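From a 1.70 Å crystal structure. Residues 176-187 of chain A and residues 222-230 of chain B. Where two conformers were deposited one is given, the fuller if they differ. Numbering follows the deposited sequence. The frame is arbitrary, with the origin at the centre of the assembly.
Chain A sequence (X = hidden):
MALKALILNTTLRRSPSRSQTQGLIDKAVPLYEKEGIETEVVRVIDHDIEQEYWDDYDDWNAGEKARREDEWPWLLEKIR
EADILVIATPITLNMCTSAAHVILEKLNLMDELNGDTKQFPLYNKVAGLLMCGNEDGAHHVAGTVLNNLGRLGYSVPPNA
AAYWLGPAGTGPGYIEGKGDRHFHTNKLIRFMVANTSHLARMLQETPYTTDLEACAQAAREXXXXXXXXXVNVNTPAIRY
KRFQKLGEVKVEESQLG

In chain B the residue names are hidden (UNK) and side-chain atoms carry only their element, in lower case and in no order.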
ATOM      1  N   GLU A 176      26.232   8.803   3.693  1.00 17.90           N
ATOM      2  CA  GLU A 176      26.440  10.241   3.845  1.00 20.38           C
ATOM      3  C   GLU A 176      25.536  10.845   4.902  1.00 17.98           C
ATOM      4  O   GLU A 176      25.896  11.860   5.516  1.00 20.02           O
ATOM      5  CB  GLU A 176      26.216  10.967   2.517  1.00 19.87           C
ATOM      6  CG  GLU A 176      27.462  11.088   1.683  1.00 20.53           C
ATOM      7  CD  GLU A 176      27.221  11.857   0.393  1.00 23.44           C
ATOM      8  OE1 GLU A 176      26.053  12.211   0.121  1.00 19.80           O
ATOM      9  OE2 GLU A 176      28.208  12.126  -0.327  1.00 24.20           O
ATOM     10  N   GLY A 177      24.357  10.256   5.122  1.00 17.63           N
ATOM     11  CA  GLY A 177      23.417  10.742   6.102  1.00 18.00           C
ATOM     12  C   GLY A 177      23.730  10.342   7.527  1.00 18.02           C
ATOM     13  O   GLY A 177      22.999  10.719   8.447  1.00 20.25           O
ATOM     14  N   LYS A 178      24.816   9.584   7.709  1.00 20.08           N
ATOM     15  CA  LYS A 178      25.340   9.182   9.026  1.00 23.11           C
ATOM     16  C   LYS A 178      24.355   8.290   9.774  1.00 21.31           C
ATOM     17  O   LYS A 178      24.205   8.380  10.997  1.00 19.01           O
ATOM     18  CB  LYS A 178      25.733  10.397   9.879  1.00 21.13           C
ATOM     19  CG  LYS A 178      26.893  11.207   9.283  1.00 23.90           C
ATOM     20  CD  LYS A 178      27.235  12.440  10.119  1.00 34.50           C
ATOM     21  CE  LYS A 178      28.399  13.216   9.494  1.00 38.42           C
ATOM     22  NZ  LYS A 178      28.632  14.543  10.152  1.00 43.01           N
ATOM     23  N   GLY A 179      23.695   7.404   9.034  1.00 18.43           N
ATOM     24  CA  GLY A 179      22.707   6.517   9.625  1.00 18.22           C
ATOM     25  C   GLY A 179      23.298   5.531  10.614  1.00 18.18           C
ATOM     26  O   GLY A 179      22.576   5.042  11.481  1.00 17.36           O
ATOM     27  N   ASP A 180      24.602   5.241  10.517  1.00 18.34           N
ATOM     28  CA  ASP A 180      25.221   4.373  11.511  0.60 21.18           C
ATOM     29  C   ASP A 180      25.118   4.944  12.923  1.00 21.66           C
ATOM     30  O   ASP A 180      25.242   4.186  13.890  1.00 20.94           O
ATOM     31  CB  ASP A 180      26.684   4.104  11.155  0.60 22.76           C
ATOM     32  CG  ASP A 180      27.557   5.323  11.319  0.60 24.29           C
ATOM     33  OD1 ASP A 180      27.207   6.380  10.758  0.60 27.29           O
ATOM     34  OD2 ASP A 180      28.576   5.238  12.032  0.60 30.91           O
ATOM     35  N   ARG A 181      24.872   6.251  13.072  1.00 17.96           N
ATOM     36  CA  ARG A 181      24.696   6.876  14.383  1.00 19.72           C
ATOM     37  C   ARG A 181      23.286   7.449  14.549  1.00 18.40           C
ATOM     38  O   ARG A 181      23.059   8.371  15.352  1.00 16.79           O
ATOM     39  CB  ARG A 181      25.768   7.948  14.605  1.00 24.62           C
ATOM     40  CG  ARG A 181      27.169   7.332  14.698  1.00 24.93           C
ATOM     41  CD  ARG A 181      28.233   8.328  15.095  1.00 32.65           C
ATOM     42  NE  ARG A 181      27.959   8.908  16.403  1.00 23.83           N
ATOM     43  CZ  ARG A 181      28.274   8.335  17.562  1.00 29.81           C
ATOM     44  NH1 ARG A 181      28.891   7.162  17.594  1.00 29.42           N
ATOM     45  NH2 ARG A 181      27.976   8.946  18.692  1.00 27.55           N
ATOM     46  N   HIS A 182      22.327   6.928  13.787  1.00 18.70           N
ATOM     47  CA  HIS A 182      20.946   7.392  13.869  1.00 19.08           C
ATOM     48  C   HIS A 182      20.259   6.628  14.997  1.00 18.31           C
ATOM     49  O   HIS A 182      20.062   5.410  14.906  1.00 18.96           O
ATOM     50  CB  HIS A 182      20.237   7.205  12.528  1.00 16.86           C
ATOM     51  CG  HIS A 182      18.972   7.988  12.397  1.00 19.34           C
ATOM     52  ND1 HIS A 182      18.931   9.362  12.505  1.00 21.74           N
ATOM     53  CD2 HIS A 182      17.695   7.586  12.188  1.00 15.17           C
ATOM     54  CE1 HIS A 182      17.683   9.774  12.360  1.00 22.67           C
ATOM     55  NE2 HIS A 182      16.916   8.716  12.154  1.00 22.25           N
ATOM     56  N   PHE A 183      19.890   7.357  16.056  1.00 17.82           N
ATOM     57  CA  PHE A 183      19.379   6.738  17.279  1.00 20.28           C
ATOM     58  C   PHE A 183      18.162   5.874  16.993  1.00 21.58           C
ATOM     59  O   PHE A 183      18.079   4.726  17.443  1.00 18.53           O
ATOM     60  CB  PHE A 183      19.027   7.825  18.311  1.00 15.13           C
ATOM     61  CG  PHE A 183      18.264   7.311  19.514  1.00 21.74           C
ATOM     62  CD1 PHE A 183      18.905   6.550  20.484  1.00 20.81           C
ATOM     63  CD2 PHE A 183      16.912   7.591  19.672  1.00 20.10           C
ATOM     64  CE1 PHE A 183      18.204   6.058  21.597  1.00 18.84           C
ATOM     65  CE2 PHE A 183      16.201   7.118  20.787  1.00 24.83           C
ATOM     66  CZ  PHE A 183      16.859   6.351  21.754  1.00 19.01           C
ATOM     67  N   HIS A 184      17.198   6.418  16.249  1.00 17.06           N
ATOM     68  CA  HIS A 184      15.946   5.701  16.057  1.00 17.87           C
ATOM     69  C   HIS A 184      16.181   4.387  15.318  1.00 19.48           C
ATOM     70  O   HIS A 184      15.670   3.337  15.730  1.00 18.06           O
ATOM     71  CB  HIS A 184      14.953   6.599  15.314  1.00 13.57           C
ATOM     72  CG  HIS A 184      13.566   6.039  15.243  1.00 14.88           C
ATOM     73  ND1 HIS A 184      12.650   6.185  16.262  1.00 17.49           N
ATOM     74  CD2 HIS A 184      12.937   5.337  14.269  1.00 18.05           C
ATOM     75  CE1 HIS A 184      11.510   5.613  15.915  1.00 14.03           C
ATOM     76  NE2 HIS A 184      11.660   5.087  14.711  1.00 21.63           N
ATOM     77  N   THR A 185      17.005   4.415  14.261  1.00 16.07           N
ATOM     78  CA  THR A 185      17.337   3.186  13.541  1.00 14.58           C
ATOM     79  C   THR A 185      18.071   2.208  14.449  1.00 16.55           C
ATOM     80  O   THR A 185      17.766   1.011  14.472  1.00 17.67           O
ATOM     81  CB  THR A 185      18.183   3.500  12.308  1.00 16.75           C
ATOM     82  OG1 THR A 185      17.430   4.350  11.435  1.00 15.98           O
ATOM     83  CG2 THR A 185      18.557   2.228  11.551  1.00 18.11           C
ATOM     84  N   ASN A 186      19.045   2.704  15.205  1.00 16.70           N
ATOM     85  CA  ASN A 186      19.833   1.797  16.029  1.00 19.18           C
ATOM     86  C   ASN A 186      18.975   1.143  17.101  1.00 20.42           C
ATOM     87  O   ASN A 186      19.142  -0.047  17.405  1.00 18.70           O
ATOM     88  CB  ASN A 186      21.015   2.536  16.641  1.00 18.60           C
ATOM     89  CG  ASN A 186      22.185   2.633  15.679  1.00 16.80           C
ATOM     90  OD1 ASN A 186      22.388   1.740  14.845  1.00 19.08           O
ATOM     91  ND2 ASN A 186      22.962   3.711  15.788  1.00 19.77           N
ATOM     92  N   LYS A 187      18.013   1.876  17.646  1.00 17.52           N
ATOM     93  CA  LYS A 187      17.168   1.243  18.653  1.00 16.50           C
ATOM     94  C   LYS A 187      16.188   0.270  18.001  1.00 18.46           C
ATOM     95  O   LYS A 187      15.951  -0.814  18.540  1.00 16.83           O
ATOM     96  CB  LYS A 187      16.459   2.297  19.514  1.00 25.25           C
ATOM     97  CG  LYS A 187      15.012   2.632  19.198  1.00 27.08           C
ATOM     98  CD  LYS A 187      14.512   3.723  20.156  1.00 24.92           C
ATOM     99  CE  LYS A 187      13.197   4.336  19.711  1.00 23.63           C
ATOM    100  NZ  LYS A 187      12.872   5.553  20.515  1.00 21.61           N
TER
ATOM    101  N   UNK B 222      25.589   4.611  21.055  1.00 24.41           N
ATOM    102  CA  UNK B 222      26.225   4.436  19.757  1.00 21.63           C
ATOM    103  C   UNK B 222      25.682   5.412  18.714  1.00 22.24           C
ATOM    104  O   UNK B 222      25.910   5.212  17.517  1.00 23.29           O
ATOM    105  c   UNK B 222      24.298   1.173  18.857  1.00 28.45           C
ATOM    106  o   UNK B 222      23.095   0.819  18.882  1.00 25.25           O
ATOM    107  c   UNK B 222      26.049   2.992  19.269  1.00 23.91           C
ATOM    108  c   UNK B 222      24.596   2.664  18.954  1.00 22.92           C
ATOM    109  o   UNK B 222      25.249   0.360  18.787  1.00 30.85           O
ATOM    110  N   UNK B 223      24.979   6.464  19.147  1.00 20.90           N
ATOM    111  CA  UNK B 223      24.213   7.346  18.265  1.00 21.77           C
ATOM    112  C   UNK B 223      24.436   8.825  18.590  1.00 24.26           C
ATOM    113  O   UNK B 223      24.823   9.191  19.704  1.00 22.97           O
ATOM    114  c   UNK B 223      22.719   7.038  18.377  1.00 18.15           C
ATOM    115  o   UNK B 223      22.466   5.676  18.051  1.00 17.37           O
ATOM    116  N   UNK B 224      24.150   9.678  17.596  1.00 23.41           N
ATOM    117  CA  UNK B 224      24.135  11.133  17.731  1.00 23.35           C
ATOM    118  C   UNK B 224      22.767  11.601  18.213  1.00 24.19           C
ATOM    119  O   UNK B 224      21.759  10.914  18.045  1.00 24.66           O
ATOM    120  o   UNK B 224      25.867  11.561  14.523  1.00 28.62           O
ATOM    121  o   UNK B 224      26.693  11.131  16.523  1.00 31.34           O
ATOM    122  c   UNK B 224      24.423  11.848  16.404  1.00 24.17           C
ATOM    123  c   UNK B 224      25.758  11.476  15.780  1.00 25.04           C
ATOM    124  N   UNK B 225      22.726  12.806  18.789  1.00 20.64           N
ATOM    125  CA  UNK B 225      21.441  13.376  19.179  1.00 20.23           C
ATOM    126  C   UNK B 225      21.027  14.500  18.245  1.00 19.81           C
ATOM    127  O   UNK B 225      20.103  15.260  18.563  1.00 22.59           O
ATOM    128  c   UNK B 225      22.412  15.001  20.913  1.00 30.03           C
ATOM    129  o   UNK B 225      22.455  15.446  22.080  1.00 36.64           O
ATOM    130  c   UNK B 225      21.457  13.836  20.645  1.00 25.66           C
ATOM    131  o   UNK B 225      23.135  15.454  19.999  1.00 27.06           O
ATOM    132  N   UNK B 226      21.694  14.619  17.097  1.00 23.70           N
ATOM    133  CA  UNK B 226      21.327  15.563  16.047  1.00 21.67           C
ATOM    134  C   UNK B 226      21.384  14.832  14.715  1.00 24.23           C
ATOM    135  O   UNK B 226      22.324  14.075  14.457  1.00 25.15           O
ATOM    136  c   UNK B 226      22.258  16.794  16.026  1.00 26.37           C
ATOM    137  c   UNK B 226      22.202  17.531  17.350  1.00 27.50           C
ATOM    138  c   UNK B 226      21.865  17.729  14.903  1.00 28.12           C
ATOM    139  N   UNK B 227      20.370  15.047  13.878  1.00 22.24           N
ATOM    140  CA  UNK B 227      20.365  14.634  12.478  1.00 20.92           C
ATOM    141  C   UNK B 227      20.555  15.881  11.620  1.00 20.82           C
ATOM    142  O   UNK B 227      19.814  16.850  11.778  1.00 23.32           O
ATOM    143  c   UNK B 227      19.341  12.276  10.257  1.00 22.67           C
ATOM    144  c   UNK B 227      18.530  14.091   8.352  1.00 19.53           C
ATOM    145  c   UNK B 227      19.042  13.944  12.101  1.00 21.16           C
ATOM    146  c   UNK B 227      19.302  11.912   8.922  1.00 25.87           C
ATOM    147  c   UNK B 227      18.567  14.454   9.679  1.00 23.65           C
ATOM    148  c   UNK B 227      18.894  12.820   7.969  1.00 21.05           C
ATOM    149  c   UNK B 227      18.968  13.543  10.655  1.00 22.04           C
ATOM    150  N   UNK B 228      21.526  15.862  10.706  1.00 27.17           N
ATOM    151  CA  UNK B 228      21.753  17.044   9.879  1.00 27.20           C
ATOM    152  C   UNK B 228      22.388  16.647   8.556  1.00 27.50           C
ATOM    153  O   UNK B 228      23.358  15.881   8.543  1.00 28.09           O
ATOM    154  c   UNK B 228      22.639  18.058  10.613  1.00 28.50           C
ATOM    155  N   UNK B 229      21.827  17.148   7.444  1.00 21.70           N
ATOM    156  CA  UNK B 229      22.382  16.912   6.115  1.00 23.60           C
ATOM    157  C   UNK B 229      22.269  18.179   5.285  1.00 25.14           C
ATOM    158  O   UNK B 229      21.309  18.942   5.410  1.00 21.57           O
ATOM    159  c   UNK B 229      19.393  14.941   4.574  1.00 27.20           C
ATOM    160  c   UNK B 229      22.044  14.423   5.900  1.00 28.12           C
ATOM    161  c   UNK B 229      21.671  15.777   5.345  1.00 26.65           C
ATOM    162  c   UNK B 229      20.162  16.039   5.291  1.00 24.12           C
ATOM    163  N   UNK B 230      23.231  18.360   4.384  1.00 23.98           N
ATOM    164  CA  UNK B 230      23.121  19.411   3.389  1.00 21.79           C
ATOM    165  C   UNK B 230      22.175  18.993   2.276  1.00 22.83           C
ATOM    166  O   UNK B 230      21.967  17.809   2.012  1.00 20.94           O
ATOM    167  n   UNK B 230      26.005  23.610   4.363  1.00 41.67           N
ATOM    168  n   UNK B 230      27.634  23.386   5.968  1.00 49.55           N
ATOM    169  n   UNK B 230      27.271  21.697   4.448  1.00 38.83           N
ATOM    170  c   UNK B 230      24.490  19.759   2.823  1.00 21.82           C
ATOM    171  c   UNK B 230      26.569  21.083   3.332  1.00 34.30           C
ATOM    172  c   UNK B 230      25.337  20.399   3.884  1.00 28.74           C
ATOM    173  c   UNK B 230      26.970  22.897   4.930  1.00 44.32           C
TER
HETATM  174  O   HOH W   1      25.426  14.630   6.710  1.00 31.34           O
HETATM  175  O   HOH W   2      23.054  13.140  10.536  1.00 31.31           O
HETATM  176  O   HOH W   3      23.353  10.775  12.517  1.00 27.35           O
HETATM  177  O   HOH W   4      27.372   3.658  16.048  1.00 28.99           O
HETATM  178  O   HOH W   5      20.873  11.190  13.561  1.00 21.24           O
HETATM  179  O   HOH W   6      20.025  10.167  16.049  1.00 18.12           O

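Position B222 carries three side-chain carbons in a row, the last bearing two oxygens, one of which lies near Asn A186 CB. That is a carboxylate on a two-carbon stem, hence Glu B222, with OE2 3.5 Å from Asn A186 CB. Its backbone O is joined to Asp A180 O by water 4, which donates to both, at 2.6 Å from Glu B222 O and 3.1 Å from Asp A180 O.

Position B223 has one carbon, beside Phe A183 CB, and one oxygen, facing Asn A186 ND2. This hydroxymethyl group is Ser B223. Although CA-to-CB points away overall, its CB sits 3.8 Å from Phe A183 CB, near the plane of that ring at its edge. Asn A186 ND2 donates to Ser B223 OG at 3.0 Å and 173°; the same ND2 donates to Asp A180 O at 3.0 Å and 175°, so one amide ties the helix both to its own preceding turn and to chain B.

At B224, two carbons end in two oxygens, one of them against Arg A181 NE: a carboxylate one carbon shorter than at B222, so Asp B224. Arg A181 NE meets Asp B224 OD1 at 2.6 Å and 175°, a salt bridge at the edge of the guanidinium; the bond from Arg A181 NH2 to Asp B224 OD1, 3.3 Å at 126°, is weak.

B225 repeats that composition; its CA-to-CB bond points away and its side chain makes no contact with this stretch of chain A. It is Asp B225. B226 has one carbon bearing two others, and its CA-to-CB bond also points away: beta-branched Val B226.

B227 shows one carbon, then a six-carbon ring that approaches His A182 CE1 and Gly A177 O: Phe B227. Its CD1 is 3.7 Å from His A182 CE1, with ring planes at 74°, and its CE1 is 3.9 Å from Gly A177 O.

B228 has a single carbon, so it is Ala B228. Water 1 donates to Ala B228 O at 3.0 Å and to Glu A176 O at 3.1 Å.

B229 has four carbons, forked at the first with one arm two carbons long; the short arm nears Gly A177 CA. This is Ile B229, its CG2 3.9 Å from Gly A177 CA. B230 has three carbons, a nitrogen, then a carbon with two nitrogens, out of reach of this stretch: Arg B230.

The contact buries 586 Å². Its direct polar bonds gather at Ser B223 and Asp B224, where Asp B224 N also donates to Arg A181 O at 2.8 Å and 161°, so Asp B224 holds Arg A181 by backbone and side chain together. Farther along, Phe B227 and Ile B229 supply nonpolar packing, while waters bridge the backbones.

Chain B, residues 222-230: ESDDVFAIR
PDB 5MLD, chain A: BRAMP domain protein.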